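Local coordinates for penicillin-binding protein (Bacillus halodurans, PDB 3TG9) that probably acts as a serine-active penicillin-binding protein or beta-lactamase-like enzyme, reacting with beta-lactams or cell-wall peptides, at residues N45-F51 against P198-A202; I63-L68 against Y175-V180; Y191-D195 against L220-G225. All coordinates share one frame; numbering follows the deposited sequence.

Going from the N terminus, the chain first lays down 45-51, a loop that ends at the start of strand 51-52, and then helix 58-70. Contact 2 closes first, when 175-180 on helix 172-182 packs against 63-68; this whole excursion, which includes several helices, falls within the longer span that contact 1 ends. Before that happens, 191-195 passes by and opens contact 3. The chain then returns at 198-202 to complete contact 1, and 220-225 completes contact 3, so contacts 1 and 3 cross. Phe192 of contact 3 packs on Arg50 and Pro198 of contact 1, while Tyr191 meets Val176 and Glu177 of contact 2. Together they tie the helical region to the loops beside the large sheet.

Contact 1: residues N45-F51 against P198-A202; sequences NEHHTRF and PAKTA
Arg50 and Thr201 lie opposite each other in a single parallel beta bridge: Arg50 N donates to Lys200 O (2.7 Å), and Ala202 N donates to Arg50 O at 2.9 Å, nearly straight (176°). This bridge sets the tight side. Ala202 points its methyl inward, where its CB meets Thr49 CG2 at 3.6 Å and Phe51 CE1 at 3.8 Å; a small residue suits a spot this enclosed. Threonine suits position 49 because its hydroxyl and methyl face different partners. With chi1 at -55°, Thr49 OG1 sits beside the backbone N and accepts from Glu46 N (2.7 Å), bracing the type I turn 46-49, while CG2, anti to that N, is left for Ala202.

The outer side is looser. Lys200 is exposed, and its aliphatic chain lies across Glu46: Lys200 CD is 3.4 Å from Glu46 OE2, yet Lys200 NZ stays 5.7 Å from that oxygen, and any attraction is probably weak and long-range. Arg50 bends at its second torsion to bring NH1 to Ala199 O, a weak, bent bond, whereas NE is held by Glu188 O. Ala199 also packs on Ala40 of the second subunit. Asn45 ND2 binds Leu34 O at the end of strand 30-34, and Phe51 pairs through its backbone with Val232 of strand 231-232.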
loop_
_atom_site.group_PDB
_atom_site.type_symbol
_atom_site.label_atom_id
_atom_site.label_comp_id
_atom_site.label_asym_id
_atom_site.label_seq_id
_atom_site.Cartn_x
_atom_site.Cartn_y
_atom_site.Cartn_z
ATOM N N ASN B 45 -16.850 8.368 -5.543
ATOM C CA ASN B 45 -16.349 9.681 -5.175
ATOM C C ASN B 45 -17.526 10.556 -4.795
ATOM O O ASN B 45 -18.529 10.595 -5.517
ATOM C CB ASN B 45 -15.608 10.310 -6.349
ATOM C CG ASN B 45 -14.219 9.756 -6.514
ATOM O OD1 ASN B 45 -13.455 9.689 -5.557
ATOM N ND2 ASN B 45 -13.881 9.352 -7.730
ATOM N N GLU B 46 -17.417 11.249 -3.666
ATOM C CA GLU B 46 -18.449 12.201 -3.255
ATOM C C GLU B 46 -17.851 13.585 -2.961
ATOM O O GLU B 46 -16.652 13.790 -3.127
ATOM C CB GLU B 46 -19.207 11.681 -2.034
ATOM C CG GLU B 46 -18.369 11.616 -0.777
ATOM C CD GLU B 46 -19.136 12.066 0.451
ATOM O OE1 GLU B 46 -20.066 12.890 0.298
ATOM O OE2 GLU B 46 -18.803 11.607 1.570
ATOM N N HIS B 47 -18.675 14.531 -2.517
ATOM C CA HIS B 47 -18.192 15.892 -2.280
ATOM C C HIS B 47 -17.153 15.941 -1.162
ATOM O O HIS B 47 -16.255 16.775 -1.179
ATOM C CB HIS B 47 -19.348 16.864 -1.970
ATOM C CG HIS B 47 -20.338 17.017 -3.088
ATOM N ND1 HIS B 47 -21.361 17.941 -3.056
ATOM C CD2 HIS B 47 -20.454 16.370 -4.272
ATOM C CE1 HIS B 47 -22.073 17.846 -4.166
ATOM N NE2 HIS B 47 -21.541 16.902 -4.925
ATOM N N HIS B 48 -17.256 15.045 -0.190
ATOM C CA HIS B 48 -16.387 15.135 0.981
ATOM C C HIS B 48 -15.209 14.167 0.930
ATOM O O HIS B 48 -14.462 14.029 1.895
ATOM C CB HIS B 48 -17.204 14.978 2.262
ATOM C CG HIS B 48 -18.300 15.990 2.388
ATOM N ND1 HIS B 48 -19.590 15.746 1.969
ATOM C CD2 HIS B 48 -18.287 17.266 2.847
ATOM C CE1 HIS B 48 -20.331 16.820 2.184
ATOM N NE2 HIS B 48 -19.565 17.756 2.715
ATOM N N THR B 49 -15.052 13.511 -0.211
ATOM C CA THR B 49 -13.928 12.616 -0.453
ATOM C C THR B 49 -12.628 13.411 -0.480
ATOM O O THR B 49 -12.538 14.430 -1.173
ATOM C CB THR B 49 -14.057 11.940 -1.824
ATOM O OG1 THR B 49 -15.320 11.272 -1.928
ATOM C CG2 THR B 49 -12.936 10.947 -2.040
ATOM N N ARG B 50 -11.625 12.948 0.263
ATOM C CA ARG B 50 -10.298 13.558 0.208
ATOM C C ARG B 50 -9.459 13.021 -0.942
ATOM O O ARG B 50 -9.423 11.813 -1.184
ATOM C CB ARG B 50 -9.538 13.338 1.507
ATOM C CG ARG B 50 -10.015 14.189 2.625
ATOM C CD ARG B 50 -10.890 13.386 3.579
ATOM N NE ARG B 50 -10.818 14.015 4.884
ATOM C CZ ARG B 50 -10.791 13.363 6.028
ATOM N NH1 ARG B 50 -10.865 12.037 6.039
ATOM N NH2 ARG B 50 -10.712 14.052 7.163
ATOM N N PHE B 51 -8.772 13.931 -1.631
ATOM C CA PHE B 51 -7.926 13.577 -2.758
ATOM C C PHE B 51 -6.498 14.056 -2.530
ATOM O O PHE B 51 -6.282 15.138 -1.987
ATOM C CB PHE B 51 -8.451 14.212 -4.044
ATOM C CG PHE B 51 -9.787 13.691 -4.488
ATOM C CD1 PHE B 51 -9.867 12.647 -5.395
ATOM C CD2 PHE B 51 -10.963 14.266 -4.021
ATOM C CE1 PHE B 51 -11.087 12.179 -5.824
ATOM C CE2 PHE B 51 -12.186 13.803 -4.446
ATOM C CZ PHE B 51 -12.250 12.755 -5.349
ATOM N N PRO B 198 -7.429 7.604 6.398
ATOM C CA PRO B 198 -8.681 7.744 7.142
ATOM C C PRO B 198 -9.868 7.560 6.205
ATOM O O PRO B 198 -9.674 7.387 5.001
ATOM C CB PRO B 198 -8.622 9.180 7.671
ATOM C CG PRO B 198 -7.297 9.767 7.147
ATOM C CD PRO B 198 -6.866 8.908 6.019
ATOM N N ALA B 199 -11.072 7.574 6.757
ATOM C CA ALA B 199 -12.287 7.397 5.970
ATOM C C ALA B 199 -12.435 8.509 4.945
ATOM O O ALA B 199 -11.837 9.576 5.083
ATOM C CB ALA B 199 -13.504 7.376 6.888
ATOM N N LYS B 200 -13.246 8.262 3.924
ATOM C CA LYS B 200 -13.571 9.296 2.950
ATOM C C LYS B 200 -12.309 9.859 2.300
ATOM O O LYS B 200 -12.106 11.075 2.216
ATOM C CB LYS B 200 -14.435 10.386 3.590
ATOM C CG LYS B 200 -15.857 9.888 3.915
ATOM C CD LYS B 200 -16.832 11.005 4.297
ATOM C CE LYS B 200 -17.018 11.122 5.816
ATOM N NZ LYS B 200 -15.930 11.895 6.492
ATOM N N THR B 201 -11.474 8.934 1.840
ATOM C CA THR B 201 -10.238 9.246 1.149
ATOM C C THR B 201 -10.179 8.385 -0.096
ATOM O O THR B 201 -10.414 7.187 -0.038
ATOM C CB THR B 201 -9.006 8.940 2.007
ATOM O OG1 THR B 201 -9.156 9.549 3.295
ATOM C CG2 THR B 201 -7.755 9.483 1.341
ATOM N N ALA B 202 -9.886 8.996 -1.231
ATOM C CA ALA B 202 -9.864 8.254 -2.475
ATOM C C ALA B 202 -8.503 7.585 -2.658
ATOM O O ALA B 202 -7.473 8.144 -2.259
ATOM C CB ALA B 202 -10.183 9.186 -3.655
#

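Contact 2: residues I63-L68 against Y175-V180; sequences IAICQL and YVEANV
A crossing of helices 58-70 and 172-182 is organised around Gln67 and Tyr175, with the segment axes 10.6 Å apart at closest and inclined at 69°. Gln67, extended beyond CG, reaches across with both ends of its amide. Gln67 OE1 accepts from Tyr175 OH (2.9 Å), and Gln67 NE2 donates to Asn179 O at 3.0 Å, straight and in the plane of the Gln67 amide, though NE2 stands above the Asn179 carbonyl plane. NE2 also binds Leu249 O, so this buried amide is rotationally fixed; glutamine suits the place because it can donate and accept at once. In the helical part of the beta-lactamase fold, helix 58-70 begins at a sequence resembling the SxxK motif that carries the nucleophilic serine in relatives. Tyr175 CG is anti to its own N (chi1 -174°), directing the ring at the other helix, where small Ala64 places CB 3.5 Å from Tyr175 CE2. Leu68 CD2 is 3.8 Å from Tyr175 CE1, and Val164 of helix 155-168 touches the Tyr175 side chain. Asn179, in a pi-type turn, lays ND2 over the centre of one ring face while donating to Tyr175 O (2.9 Å). Beside this polar group Ile63 CG2 meets Val180 CG2 at 4.0 Å.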
loop_
_atom_site.group_PDB
_atom_site.type_symbol
_atom_site.label_atom_id
_atom_site.label_comp_id
_atom_site.label_asym_id
_atom_site.label_seq_id
_atom_site.Cartn_x
_atom_site.Cartn_y
_atom_site.Cartn_z
ATOM N N ILE B 63 3.053 29.497 1.651
ATOM C CA ILE B 63 2.269 30.227 2.640
ATOM C C ILE B 63 2.944 30.126 4.010
ATOM O O ILE B 63 3.092 31.118 4.723
ATOM C CB ILE B 63 0.836 29.671 2.733
ATOM C CG1 ILE B 63 0.096 29.858 1.410
ATOM C CG2 ILE B 63 0.062 30.334 3.879
ATOM C CD1 ILE B 63 -1.351 29.372 1.449
ATOM N N ALA B 64 3.356 28.917 4.374
ATOM C CA ALA B 64 3.988 28.686 5.670
ATOM C C ALA B 64 5.278 29.487 5.796
ATOM O O ALA B 64 5.541 30.099 6.831
ATOM C CB ALA B 64 4.265 27.200 5.868
ATOM N N ILE B 65 6.081 29.478 4.737
ATOM C CA ILE B 65 7.363 30.178 4.735
ATOM C C ILE B 65 7.159 31.683 4.855
ATOM O O ILE B 65 7.926 32.378 5.530
ATOM C CB ILE B 65 8.166 29.883 3.463
ATOM C CG1 ILE B 65 8.836 28.511 3.564
ATOM C CG2 ILE B 65 9.216 30.967 3.239
ATOM C CD1 ILE B 65 9.943 28.452 4.598
ATOM N N CYS B 66 6.115 32.182 4.205
ATOM C CA CYS B 66 5.782 33.602 4.287
ATOM C C CYS B 66 5.328 33.973 5.696
ATOM O O CYS B 66 5.646 35.055 6.179
ATOM C CB CYS B 66 4.713 33.965 3.258
ATOM S SG CYS B 66 5.318 33.870 1.571
ATOM N N GLN B 67 4.604 33.072 6.360
ATOM C CA GLN B 67 4.138 33.342 7.722
ATOM C C GLN B 67 5.301 33.510 8.686
ATOM O O GLN B 67 5.235 34.316 9.616
ATOM C CB GLN B 67 3.234 32.230 8.235
ATOM C CG GLN B 67 1.904 32.118 7.542
ATOM C CD GLN B 67 1.099 30.960 8.081
ATOM O OE1 GLN B 67 1.668 29.976 8.554
ATOM N NE2 GLN B 67 -0.226 31.066 8.019
ATOM N N LEU B 68 6.358 32.738 8.469
ATOM C CA LEU B 68 7.555 32.852 9.289
ATOM C C LEU B 68 8.236 34.190 9.025
ATOM O O LEU B 68 8.764 34.823 9.940
ATOM C CB LEU B 68 8.517 31.702 9.004
ATOM C CG LEU B 68 7.980 30.299 9.305
ATOM C CD1 LEU B 68 9.025 29.263 8.973
ATOM C CD2 LEU B 68 7.544 30.188 10.757
ATOM N N TYR B 175 3.073 21.943 11.278
ATOM C CA TYR B 175 2.992 23.376 11.046
ATOM C C TYR B 175 1.815 23.719 10.129
ATOM O O TYR B 175 0.994 24.582 10.452
ATOM C CB TYR B 175 4.296 23.941 10.475
ATOM C CG TYR B 175 4.258 25.458 10.383
ATOM C CD1 TYR B 175 4.844 26.248 11.367
ATOM C CD2 TYR B 175 3.594 26.097 9.341
ATOM C CE1 TYR B 175 4.787 27.634 11.307
ATOM C CE2 TYR B 175 3.536 27.488 9.272
ATOM C CZ TYR B 175 4.136 28.248 10.258
ATOM O OH TYR B 175 4.086 29.629 10.203
ATOM N N VAL B 176 1.724 23.030 8.997
ATOM C CA VAL B 176 0.724 23.370 7.992
ATOM C C VAL B 176 -0.699 23.094 8.458
ATOM O O VAL B 176 -1.591 23.922 8.277
ATOM C CB VAL B 176 0.994 22.654 6.652
ATOM C CG1 VAL B 176 -0.163 22.867 5.689
ATOM C CG2 VAL B 176 2.295 23.157 6.040
ATOM N N GLU B 177 -0.913 21.927 9.054
ATOM C CA GLU B 177 -2.235 21.555 9.548
ATOM C C GLU B 177 -2.715 22.547 10.619
ATOM O O GLU B 177 -3.916 22.826 10.743
ATOM C CB GLU B 177 -2.215 20.100 10.068
ATOM C CG GLU B 177 -1.757 19.100 8.984
ATOM C CD GLU B 177 -1.720 17.638 9.436
ATOM O OE1 GLU B 177 -1.380 17.365 10.611
ATOM O OE2 GLU B 177 -2.008 16.752 8.596
ATOM N N ALA B 178 -1.770 23.101 11.370
ATOM C CA ALA B 178 -2.091 24.044 12.436
ATOM C C ALA B 178 -2.201 25.493 11.934
ATOM O O ALA B 178 -3.182 26.182 12.206
ATOM C CB ALA B 178 -1.053 23.944 13.548
ATOM N N ASN B 179 -1.195 25.942 11.190
ATOM C CA ASN B 179 -1.104 27.334 10.765
ATOM C C ASN B 179 -1.726 27.632 9.411
ATOM O O ASN B 179 -1.846 28.797 9.022
ATOM C CB ASN B 179 0.353 27.777 10.759
ATOM C CG ASN B 179 0.986 27.674 12.121
ATOM O OD1 ASN B 179 0.668 28.444 13.021
ATOM N ND2 ASN B 179 1.881 26.712 12.287
ATOM N N VAL B 180 -2.119 26.596 8.684
ATOM C CA VAL B 180 -2.713 26.809 7.371
ATOM C C VAL B 180 -4.086 26.170 7.231
ATOM O O VAL B 180 -5.050 26.858 6.934
ATOM C CB VAL B 180 -1.794 26.332 6.236
ATOM C CG1 VAL B 180 -2.496 26.486 4.900
ATOM C CG2 VAL B 180 -0.487 27.109 6.255
#

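Contact 3: residues Y191-D195 against L220-G225; sequences YFAFD and LPVIGG
Phe194 N donates to Val222 O at 3.1 Å, in the carbonyl plane, as two irregular segments run past each other in opposite directions. Both are loops of the beta-lactamase fold, and water completes the pairing: water 2 donates to Phe192 O and accepts from Gly224 N, each at 2.9 Å, where the chains lie further apart. The Phe194 ring presents its edge to Leu220, Phe194 CE2 lying 4.0 Å from Leu220 CB, while water 3, donating to Phe192 O, sits 3.4 Å above the centre of one face. Tyr218 of the second subunit packs on Phe194 and Val222, so an apolar aromatic side chain suits this interface. Asp195 brings OD1 near Val222 CG2, but its charge is paired with Arg128. Ile223 CB rests by the methyl of Ala193; with CG1 anti to the backbone N (chi1 -174°), the long branch carries Ile223 CD1 to 3.2 Å from Tyr191 O. Gly224 makes room for the Tyr191 ring, since a side chain there would point at Tyr191 CD1, and Gly225 O lies at the ring edge, 3.7 Å from Tyr191 CE1. Tyr191 OH donates to water 1 at 2.6 Å, which donates to Gly225 O at 2.9 Å.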
loop_
_atom_site.group_PDB
_atom_site.type_symbol
_atom_site.label_atom_id
_atom_site.label_comp_id
_atom_site.label_asym_id
_atom_site.label_seq_id
_atom_site.Cartn_x
_atom_site.Cartn_y
_atom_site.Cartn_z
ATOM N N TYR B 191 -1.994 15.611 5.858
ATOM C CA TYR B 191 -0.936 14.847 5.230
ATOM C C TYR B 191 -1.103 13.407 5.675
ATOM O O TYR B 191 -0.475 12.960 6.635
ATOM C CB TYR B 191 0.426 15.426 5.610
ATOM C CG TYR B 191 0.627 16.812 5.038
ATOM C CD1 TYR B 191 1.417 17.004 3.919
ATOM C CD2 TYR B 191 -0.000 17.922 5.599
ATOM C CE1 TYR B 191 1.599 18.257 3.376
ATOM C CE2 TYR B 191 0.181 19.193 5.054
ATOM C CZ TYR B 191 0.983 19.346 3.941
ATOM O OH TYR B 191 1.175 20.582 3.367
ATOM N N PHE B 192 -2.003 12.702 4.996
ATOM C CA PHE B 192 -2.331 11.330 5.348
ATOM C C PHE B 192 -1.278 10.391 4.782
ATOM O O PHE B 192 -0.699 10.661 3.724
ATOM C CB PHE B 192 -3.707 10.926 4.805
ATOM C CG PHE B 192 -4.815 11.863 5.183
ATOM C CD1 PHE B 192 -4.809 12.502 6.410
ATOM C CD2 PHE B 192 -5.874 12.089 4.315
ATOM C CE1 PHE B 192 -5.830 13.364 6.762
ATOM C CE2 PHE B 192 -6.899 12.952 4.657
ATOM C CZ PHE B 192 -6.880 13.590 5.879
ATOM N N ALA B 193 -1.041 9.292 5.493
ATOM C CA ALA B 193 -0.110 8.263 5.051
ATOM C C ALA B 193 -0.917 7.088 4.535
ATOM O O ALA B 193 -2.005 6.823 5.031
ATOM C CB ALA B 193 0.789 7.829 6.196
ATOM N N PHE B 194 -0.379 6.390 3.538
ATOM C CA PHE B 194 -1.105 5.317 2.872
ATOM C C PHE B 194 -1.503 4.205 3.838
ATOM O O PHE B 194 -2.533 3.554 3.652
ATOM C CB PHE B 194 -0.258 4.713 1.743
ATOM C CG PHE B 194 -0.160 5.572 0.509
ATOM C CD1 PHE B 194 -1.308 6.038 -0.129
ATOM C CD2 PHE B 194 1.081 5.892 -0.031
ATOM C CE1 PHE B 194 -1.216 6.820 -1.265
ATOM C CE2 PHE B 194 1.180 6.665 -1.170
ATOM C CZ PHE B 194 0.032 7.134 -1.791
ATOM N N ASP B 195 -0.680 3.968 4.858
ATOM C CA ASP B 195 -0.892 2.812 5.734
ATOM C C ASP B 195 -1.787 3.192 6.906
ATOM O O ASP B 195 -2.103 2.361 7.758
ATOM C CB ASP B 195 0.436 2.198 6.203
ATOM C CG ASP B 195 1.344 3.211 6.878
ATOM O OD1 ASP B 195 1.247 4.416 6.564
ATOM O OD2 ASP B 195 2.157 2.807 7.727
ATOM N N LEU B 220 4.341 6.576 -4.700
ATOM C CA LEU B 220 4.586 7.899 -4.117
ATOM C C LEU B 220 5.259 7.747 -2.755
ATOM O O LEU B 220 5.199 6.676 -2.161
ATOM C CB LEU B 220 3.267 8.656 -3.928
ATOM C CG LEU B 220 2.587 9.335 -5.122
ATOM C CD1 LEU B 220 2.194 8.352 -6.205
ATOM C CD2 LEU B 220 1.366 10.104 -4.635
ATOM N N PRO B 221 5.904 8.815 -2.255
ATOM C CA PRO B 221 6.336 8.768 -0.854
ATOM C C PRO B 221 5.131 8.425 0.022
ATOM O O PRO B 221 4.002 8.840 -0.274
ATOM C CB PRO B 221 6.815 10.197 -0.590
ATOM C CG PRO B 221 7.246 10.700 -1.945
ATOM C CD PRO B 221 6.294 10.074 -2.922
ATOM N N VAL B 222 5.363 7.668 1.084
ATOM C CA VAL B 222 4.268 7.083 1.843
ATOM C C VAL B 222 3.361 8.169 2.407
ATOM O O VAL B 222 2.178 7.940 2.632
ATOM C CB VAL B 222 4.792 6.163 2.966
ATOM C CG1 VAL B 222 5.736 6.926 3.874
ATOM C CG2 VAL B 222 3.634 5.542 3.760
ATOM N N ILE B 223 3.917 9.358 2.617
ATOM C CA ILE B 223 3.145 10.469 3.147
ATOM C C ILE B 223 3.548 11.720 2.387
ATOM O O ILE B 223 4.670 11.815 1.898
ATOM C CB ILE B 223 3.361 10.660 4.671
ATOM C CG1 ILE B 223 2.423 11.735 5.231
ATOM C CG2 ILE B 223 4.803 11.015 4.973
ATOM C CD1 ILE B 223 2.505 11.875 6.747
ATOM N N GLY B 224 2.618 12.661 2.260
ATOM C CA GLY B 224 2.876 13.891 1.535
ATOM C C GLY B 224 3.839 14.774 2.301
ATOM O O GLY B 224 4.079 14.552 3.493
ATOM N N GLY B 225 4.388 15.774 1.619
ATOM C CA GLY B 225 5.380 16.643 2.214
ATOM C C GLY B 225 5.363 18.040 1.622
ATOM O O GLY B 225 4.382 18.459 1.006
HETATM O O HOH W 1 2.908 20.888 1.420
HETATM O O HOH W 2 -0.183 13.241 2.492
HETATM O O HOH W 3 -0.432 9.317 1.067
#